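Local structure of protein-disulfide isomerase (Novosphingobium aromaticivorans, 3GMF) at residues Tyr25-Ser31 / Met87-Trp93; Glu54-Phe58 / Phe79-His83; Pro62-Val67 / Ile120-Phe126. The protein probably acts as a thiol-disulfide oxidoreductase or disulfide isomerase, with a thioredoxin-like fold that carries a CxxC sequence at the start of a helix. All blocks are in the same frame, centred on the assembly; numbering follows the deposited sequence. Where two conformers were deposited one is given.

Contact 1: Tyr25-Ser31 / Met87-Trp93; sequences YTCPHCS and MRSQAQW
Gln-90 and Ser-31 tie the segments together. The amide of Gln-90 donates twice from NE2, to Tyr-25 O at 2.9 Å and to Cys-27 O at 3.0 Å, so an extended side chain (chi1 and chi2 both t) bridges two carbonyls of the turn leading into helix 28-46. Ser-31 OG, on a t rotamer, donates to Met-87 O at 2.6 Å; here the backbones come closest, with Ser-31 CA 4.7 Å from Met-87 CA. Residues 87-88 end one helix, Ser-89 leaves helical geometry, and 90-93 form the next short helix. In segment 25-31, Cys-27 is the N-cap of helix 28-46, its SG (chi1 t) accepting from Cys-30 N at 3.4 Å. This fits a thioredoxin-type CxxC at a helix start, probably the redox-active pair, here with both thiols free. Packing follows: Met-87 CE lies 3.8 Å from Cys-30 CB and 3.9 Å from Tyr-25 CD1, with Met-87 SD 5.2 Å from the Tyr-25 ring centroid in an oblique Met-aromatic contact. The edge of the Trp-93 ring meets Tyr-25 O, 3.3 Å from CH2. Val-23 of strand 17-23 touches Cys-30 and Met-87, while Val-67 and Ala-68 of helix 62-73 pack on Tyr-25.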
# COMPACT_ATOMS: atom_id res chain seq x y z
N TYR A 25 3.40 2.75 1.01
CA TYR A 25 2.92 4.11 0.61
C TYR A 25 4.00 5.18 0.58
O TYR A 25 3.82 6.23 -0.04
CB TYR A 25 1.75 4.58 1.48
CG TYR A 25 0.52 3.72 1.32
CD1 TYR A 25 -0.21 3.76 0.12
CD2 TYR A 25 0.09 2.86 2.34
CE1 TYR A 25 -1.34 2.96 -0.06
CE2 TYR A 25 -1.07 2.04 2.16
CZ TYR A 25 -1.76 2.11 0.95
OH TYR A 25 -2.87 1.32 0.77
N THR A 26 5.12 4.93 1.27
CA THR A 26 6.20 5.95 1.36
C THR A 26 7.35 5.67 0.40
O THR A 26 8.38 6.36 0.42
CB THR A 26 6.74 6.08 2.79
OG1 THR A 26 7.18 4.78 3.27
CG2 THR A 26 5.67 6.66 3.71
N CYS A 27 7.18 4.64 -0.44
CA CYS A 27 8.24 4.20 -1.35
C CYS A 27 8.05 4.83 -2.74
O CYS A 27 6.99 4.68 -3.35
CB CYS A 27 8.23 2.66 -1.44
SG CYS A 27 9.26 1.98 -2.75
N PRO A 28 9.08 5.52 -3.25
CA PRO A 28 8.96 6.17 -4.56
C PRO A 28 8.84 5.16 -5.69
O PRO A 28 8.19 5.43 -6.72
CB PRO A 28 10.27 6.95 -4.67
CG PRO A 28 11.25 6.15 -3.84
CD PRO A 28 10.43 5.70 -2.66
N HIS A 29 9.43 3.98 -5.50
CA HIS A 29 9.36 2.91 -6.51
C HIS A 29 7.94 2.37 -6.62
O HIS A 29 7.48 2.07 -7.72
CB HIS A 29 10.34 1.78 -6.19
CG HIS A 29 11.76 2.23 -6.06
ND1 HIS A 29 12.43 2.87 -7.08
CD2 HIS A 29 12.65 2.11 -5.05
CE1 HIS A 29 13.67 3.13 -6.70
NE2 HIS A 29 13.83 2.68 -5.47
N CYS A 30 7.24 2.26 -5.50
CA CYS A 30 5.85 1.79 -5.52
C CYS A 30 4.92 2.79 -6.19
O CYS A 30 4.00 2.39 -6.91
CB CYS A 30 5.35 1.52 -4.10
SG CYS A 30 6.18 0.08 -3.40
N SER A 31 5.15 4.09 -5.94
CA SER A 31 4.38 5.13 -6.63
C SER A 31 4.58 5.05 -8.14
O SER A 31 3.60 4.96 -8.90
CB SER A 31 4.74 6.52 -6.11
OG SER A 31 4.04 7.51 -6.86
N MET A 87 -1.00 6.31 -3.96
CA MET A 87 0.19 5.95 -4.74
C MET A 87 0.42 6.90 -5.90
O MET A 87 1.53 7.40 -6.08
CB MET A 87 0.11 4.51 -5.25
CG MET A 87 0.36 3.45 -4.20
SD MET A 87 1.99 3.53 -3.37
CE MET A 87 1.89 1.94 -2.57
N ARG A 88 -0.63 7.15 -6.70
CA ARG A 88 -0.51 8.07 -7.84
C ARG A 88 -0.19 9.50 -7.43
O ARG A 88 0.58 10.18 -8.12
CB ARG A 88 -1.78 8.04 -8.71
CG ARG A 88 -1.89 6.79 -9.54
CD ARG A 88 -3.03 6.93 -10.57
NE ARG A 88 -2.91 5.94 -11.63
CZ ARG A 88 -2.29 6.15 -12.79
NH1 ARG A 88 -2.24 5.19 -13.70
NH2 ARG A 88 -1.73 7.32 -13.04
N SER A 89 -0.74 9.95 -6.31
CA SER A 89 -0.54 11.34 -5.89
C SER A 89 0.54 11.48 -4.82
O SER A 89 0.60 12.50 -4.13
CB SER A 89 -1.85 11.96 -5.40
OG SER A 89 -2.21 11.46 -4.13
N GLN A 90 1.41 10.47 -4.70
CA GLN A 90 2.48 10.50 -3.69
C GLN A 90 3.28 11.79 -3.67
O GLN A 90 3.49 12.36 -2.60
CB GLN A 90 3.43 9.32 -3.87
CG GLN A 90 4.41 9.15 -2.70
CD GLN A 90 5.43 8.10 -3.02
OE1 GLN A 90 6.36 8.34 -3.79
NE2 GLN A 90 5.24 6.91 -2.47
N ALA A 91 3.72 12.26 -4.84
CA ALA A 91 4.53 13.49 -4.90
C ALA A 91 3.80 14.71 -4.31
O ALA A 91 4.44 15.60 -3.76
CB ALA A 91 5.00 13.77 -6.32
N GLN A 92 2.47 14.71 -4.38
CA GLN A 92 1.66 15.80 -3.84
C GLN A 92 1.58 15.81 -2.32
O GLN A 92 1.43 16.89 -1.74
CB GLN A 92 0.23 15.82 -4.43
CG GLN A 92 0.02 15.26 -5.85
CD GLN A 92 1.01 15.78 -6.89
OE1 GLN A 92 1.24 16.99 -7.01
NE2 GLN A 92 1.60 14.85 -7.65
N TRP A 93 1.63 14.64 -1.67
CA TRP A 93 1.46 14.61 -0.21
C TRP A 93 2.73 14.30 0.58
O TRP A 93 2.79 14.58 1.77
CB TRP A 93 0.31 13.68 0.26
CG TRP A 93 0.48 12.20 -0.09
CD1 TRP A 93 -0.08 11.54 -1.16
CD2 TRP A 93 1.26 11.21 0.61
NE1 TRP A 93 0.29 10.21 -1.16
CE2 TRP A 93 1.13 9.99 -0.10
CE3 TRP A 93 2.07 11.24 1.76
CZ2 TRP A 93 1.77 8.80 0.30
CZ3 TRP A 93 2.71 10.06 2.16
CH2 TRP A 93 2.55 8.86 1.43

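Contact 2: Glu54-Phe58 / Phe79-His83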
# COMPACT_ATOMS: atom_id res chain seq x y z
N GLU A 54 -3.30 -9.46 -5.70
CA GLU A 54 -3.43 -9.38 -4.27
C GLU A 54 -2.45 -8.33 -3.76
O GLU A 54 -1.24 -8.52 -3.81
CB GLU A 54 -3.10 -10.72 -3.63
CG GLU A 54 -3.29 -10.76 -2.14
CD GLU A 54 -3.08 -12.16 -1.61
OE1 GLU A 54 -3.34 -13.14 -2.35
OE2 GLU A 54 -2.66 -12.28 -0.45
N VAL A 55 -2.98 -7.21 -3.30
CA VAL A 55 -2.15 -6.11 -2.81
C VAL A 55 -1.95 -6.31 -1.33
O VAL A 55 -2.91 -6.45 -0.57
CB VAL A 55 -2.79 -4.74 -3.11
CG1 VAL A 55 -2.04 -3.60 -2.41
CG2 VAL A 55 -2.82 -4.53 -4.61
N ARG A 56 -0.68 -6.39 -0.94
CA ARG A 56 -0.37 -6.46 0.48
C ARG A 56 0.34 -5.19 0.92
O ARG A 56 1.29 -4.70 0.28
CB ARG A 56 0.44 -7.69 0.83
CG ARG A 56 -0.27 -9.01 0.53
CD ARG A 56 0.67 -10.14 0.83
NE ARG A 56 0.12 -11.43 0.44
CZ ARG A 56 0.66 -12.60 0.75
NH1 ARG A 56 1.77 -12.65 1.49
NH2 ARG A 56 0.10 -13.72 0.33
N ASN A 57 -0.17 -4.63 2.01
CA ASN A 57 0.43 -3.43 2.60
C ASN A 57 1.66 -3.85 3.39
O ASN A 57 1.57 -4.39 4.50
CB ASN A 57 -0.56 -2.69 3.49
CG ASN A 57 -1.78 -2.22 2.73
OD1 ASN A 57 -2.90 -2.65 2.99
ND2 ASN A 57 -1.56 -1.34 1.78
N PHE A 58 2.81 -3.59 2.80
CA PHE A 58 4.08 -3.88 3.46
C PHE A 58 4.48 -2.58 4.15
O PHE A 58 5.03 -1.67 3.52
CB PHE A 58 5.11 -4.28 2.42
CG PHE A 58 6.41 -4.74 3.01
CD1 PHE A 58 6.53 -6.02 3.53
CD2 PHE A 58 7.51 -3.88 3.05
CE1 PHE A 58 7.74 -6.44 4.09
CE2 PHE A 58 8.73 -4.28 3.60
CZ PHE A 58 8.84 -5.56 4.12
N PHE A 79 -11.33 0.46 -1.22
CA PHE A 79 -9.86 0.28 -1.04
C PHE A 79 -9.05 0.67 -2.25
O PHE A 79 -8.12 1.47 -2.15
CB PHE A 79 -9.46 -1.15 -0.65
CG PHE A 79 -7.95 -1.36 -0.60
CD1 PHE A 79 -7.22 -0.93 0.51
CD2 PHE A 79 -7.26 -1.93 -1.68
CE1 PHE A 79 -5.82 -1.09 0.56
CE2 PHE A 79 -5.86 -2.09 -1.64
CZ PHE A 79 -5.15 -1.66 -0.52
N PHE A 80 -9.37 0.05 -3.39
CA PHE A 80 -8.50 0.15 -4.56
C PHE A 80 -8.42 1.55 -5.13
O PHE A 80 -7.33 1.97 -5.54
CB PHE A 80 -8.83 -0.91 -5.62
CG PHE A 80 -8.20 -2.23 -5.33
CD1 PHE A 80 -6.88 -2.47 -5.69
CD2 PHE A 80 -8.91 -3.24 -4.67
CE1 PHE A 80 -6.28 -3.69 -5.41
CE2 PHE A 80 -8.31 -4.48 -4.39
CZ PHE A 80 -6.99 -4.69 -4.75
N THR A 81 -9.53 2.29 -5.13
CA THR A 81 -9.51 3.69 -5.57
C THR A 81 -8.65 4.54 -4.64
O THR A 81 -7.86 5.35 -5.10
CB THR A 81 -10.92 4.31 -5.73
OG1 THR A 81 -11.77 3.89 -4.66
CG2 THR A 81 -11.51 3.91 -7.06
N LEU A 82 -8.79 4.33 -3.35
CA LEU A 82 -8.05 5.10 -2.35
C LEU A 82 -6.54 4.76 -2.33
O LEU A 82 -5.69 5.67 -2.29
CB LEU A 82 -8.67 4.89 -0.98
CG LEU A 82 -8.35 5.95 0.08
CD1 LEU A 82 -8.48 7.38 -0.47
CD2 LEU A 82 -9.25 5.72 1.28
N HIS A 83 -6.23 3.47 -2.34
CA HIS A 83 -4.86 2.96 -2.46
C HIS A 83 -4.17 3.54 -3.69
O HIS A 83 -3.07 4.06 -3.59
CB HIS A 83 -4.88 1.42 -2.50
CG HIS A 83 -3.55 0.80 -2.81
ND1 HIS A 83 -2.60 0.55 -1.85
CD2 HIS A 83 -3.03 0.35 -3.98
CE1 HIS A 83 -1.54 -0.01 -2.41
NE2 HIS A 83 -1.78 -0.15 -3.71
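This is apolar packing of a helix on a sheet: strand 51-57 of the central sheet meets helix 76-88 through side chains, with no hydrogen bond between the two segments. The axes of 54-57 and 79-83 come no closer than 11.7 Å, at an angle of 58°, and even the nearest CA atoms, of Val-55 and Phe-80, are 9.1 Å apart, so large side chains must fill the gap. Val-55, pointing toward the helix, is the centre of the interface. Val-55 CG2 lies 3.6 Å from Phe-80 CE1, and Val-55 CG1 4.1 Å from Phe-79 CZ at that ring's edge. Val-55 CG1 sits over the face of His-83, 4.0 Å from the ring centroid, in a CH-pi contact. Phe-79 and His-83, one helical turn apart and both with chi1 t, reach this methyl from the helix side. Asn-57 extends the contact, its OD1 4.1 Å from Phe-79 CE1, while that oxygen is hydrogen-bonded to Asn-72. His-83 ND1 is instead hydrogen-bonded to Tyr-25 OH. Backbone bonds hold the strand between 7-10 and 17-23. Phe-80 also touches His-8 and Leu-10 of the first of these and His-83 touches Val-23 of the second, so the helix spans all three strands.

Contact 3: Pro62-Val67 / Ile120-Phe126; sequences PIDMTV and IASDFRF
Ile-120 (chi1 m, chi2 t) points toward helix 62-73, Ile-120 CA lying 6.4 Å from Ile-63 CA. Ile-120 CD1 lies 3.6 Å from Pro-62 CB and Ile-120 CG2 4.0 Å from Ile-63 CG1; the same CG2 is 3.6 Å from Thr-66 OG1, which donates to Pro-62 O at 2.8 Å. Ala-121 CB approaches Thr-66 CG2 at 4.3 Å. Phe-124 (chi1 m) presents a ring face to Ile-63 CG2, 4.0 Å from the ring centroid in a CH-pi contact, its CZ 3.5 Å from Ile-63 CD1. The interface lies within the helical region inserted between strand 51-57 and helix 147-164, consistent with a DsbA-like fold, joining its first helix to the end of helix 113-123. Arg-125 is first to leave helical phi/psi, with phi 58°, in a Schellman motif: Phe-126 N bonds to Ala-121 O at 2.9 Å and Arg-125 N to Ser-122 O at 3.1 Å. Phe-126 also points toward helix 62-73: its CD2 lies 3.8 Å from Thr-66 CG2, its CZ 3.5 Å from Val-67 CG2.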
# COMPACT_ATOMS: atom_id res chain seq x y z
N PRO A 62 6.19 4.66 10.28
CA PRO A 62 4.91 5.10 10.84
C PRO A 62 4.10 6.02 9.90
O PRO A 62 2.90 6.16 10.11
CB PRO A 62 5.31 5.85 12.13
CG PRO A 62 6.72 5.46 12.37
CD PRO A 62 7.33 5.21 11.03
N ILE A 63 4.76 6.66 8.93
CA ILE A 63 4.02 7.48 7.93
C ILE A 63 3.20 6.56 7.01
O ILE A 63 1.99 6.76 6.80
CB ILE A 63 4.98 8.36 7.14
CG1 ILE A 63 5.71 9.31 8.08
CG2 ILE A 63 4.21 9.26 6.12
CD1 ILE A 63 6.99 9.85 7.46
N ASP A 64 3.89 5.56 6.47
CA ASP A 64 3.27 4.41 5.77
C ASP A 64 2.11 3.81 6.58
O ASP A 64 1.00 3.63 6.05
CB ASP A 64 4.37 3.35 5.57
CG ASP A 64 4.05 2.36 4.45
OD1 ASP A 64 2.97 2.42 3.82
OD2 ASP A 64 4.93 1.49 4.22
N MET A 65 2.37 3.53 7.86
CA MET A 65 1.34 2.98 8.76
C MET A 65 0.10 3.88 8.80
O MET A 65 -1.02 3.38 8.76
CB MET A 65 1.87 2.77 10.19
CG MET A 65 0.83 2.09 11.11
SD MET A 65 0.21 0.42 10.62
CE MET A 65 1.54 -0.53 11.38
N THR A 66 0.33 5.19 8.90
CA THR A 66 -0.78 6.16 8.97
C THR A 66 -1.64 6.09 7.70
O THR A 66 -2.86 6.03 7.78
CB THR A 66 -0.25 7.59 9.22
OG1 THR A 66 0.55 7.61 10.41
CG2 THR A 66 -1.42 8.61 9.36
N VAL A 67 -0.98 6.09 6.54
CA VAL A 67 -1.72 5.93 5.27
C VAL A 67 -2.46 4.58 5.19
O VAL A 67 -3.63 4.53 4.77
CB VAL A 67 -0.78 6.10 4.08
CG1 VAL A 67 -1.57 5.92 2.81
CG2 VAL A 67 -0.17 7.49 4.12
N ILE A 120 1.70 12.85 12.67
CA ILE A 120 1.97 12.58 11.27
C ILE A 120 0.81 13.05 10.38
O ILE A 120 1.04 13.70 9.34
CB ILE A 120 2.24 11.07 11.05
CG1 ILE A 120 3.59 10.71 11.66
CG2 ILE A 120 2.24 10.73 9.56
CD1 ILE A 120 3.85 9.16 11.72
N ALA A 121 -0.41 12.70 10.77
CA ALA A 121 -1.59 13.08 9.98
C ALA A 121 -1.67 14.61 9.87
O ALA A 121 -2.08 15.15 8.83
CB ALA A 121 -2.82 12.53 10.59
N SER A 122 -1.27 15.30 10.94
CA SER A 122 -1.20 16.75 10.93
C SER A 122 -0.12 17.28 9.98
O SER A 122 -0.41 18.07 9.06
CB SER A 122 -0.98 17.29 12.33
OG SER A 122 -1.09 18.71 12.33
N ASP A 123 1.11 16.82 10.18
CA ASP A 123 2.25 17.24 9.35
C ASP A 123 2.07 16.96 7.87
O ASP A 123 2.52 17.75 7.04
CB ASP A 123 3.56 16.59 9.81
CG ASP A 123 4.02 17.08 11.17
OD1 ASP A 123 3.47 18.05 11.74
OD2 ASP A 123 4.98 16.47 11.69
N PHE A 124 1.43 15.84 7.54
CA PHE A 124 1.26 15.43 6.14
C PHE A 124 -0.08 15.87 5.56
O PHE A 124 -0.38 15.59 4.40
CB PHE A 124 1.50 13.92 5.98
CG PHE A 124 2.95 13.54 6.06
CD1 PHE A 124 3.70 13.40 4.90
CD2 PHE A 124 3.58 13.36 7.30
CE1 PHE A 124 5.06 13.06 4.94
CE2 PHE A 124 4.93 13.04 7.37
CZ PHE A 124 5.67 12.88 6.19
N ARG A 125 -0.84 16.61 6.37
CA ARG A 125 -2.10 17.22 5.93
C ARG A 125 -3.12 16.21 5.42
O ARG A 125 -3.79 16.42 4.39
CB ARG A 125 -1.84 18.33 4.91
CG ARG A 125 -1.20 19.59 5.49
CD ARG A 125 -0.76 20.56 4.39
NE ARG A 125 -1.73 20.66 3.29
CZ ARG A 125 -2.80 21.46 3.27
NH1 ARG A 125 -3.08 22.26 4.30
NH2 ARG A 125 -3.60 21.45 2.21
N PHE A 126 -3.24 15.09 6.13
CA PHE A 126 -4.14 14.01 5.71
C PHE A 126 -5.63 14.34 5.96
O PHE A 126 -6.52 13.79 5.31
CB PHE A 126 -3.72 12.70 6.39
CG PHE A 126 -2.46 12.10 5.83
CD1 PHE A 126 -2.05 12.38 4.52
CD2 PHE A 126 -1.70 11.20 6.59
CE1 PHE A 126 -0.88 11.79 3.98
CE2 PHE A 126 -0.55 10.61 6.07
CZ PHE A 126 -0.13 10.91 4.76

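Contacts 1 and 2 share helix 76-88, and their centres are about 13 Å apart; the centre of contact 3 is about 13 Å from that of contact 1 and about 17 Å from that of contact 2, further into the helical region. Along the chain, contact 2 is nested within the loop closed by contact 1, whereas contact 3 crosses both. Tyr-25 connects them: its OH is probably hydrogen-bonded to His-83 ND1 (2.7 Å), its N to Asp-64 OD1 (2.9 Å), and its CG packs 3.4 Å from Val-67 CG1. The approach to the CxxC helix is thereby joined to the sheet-packing helix 76-88 and to helix 62-73, linking the thioredoxin-like core with its helical part.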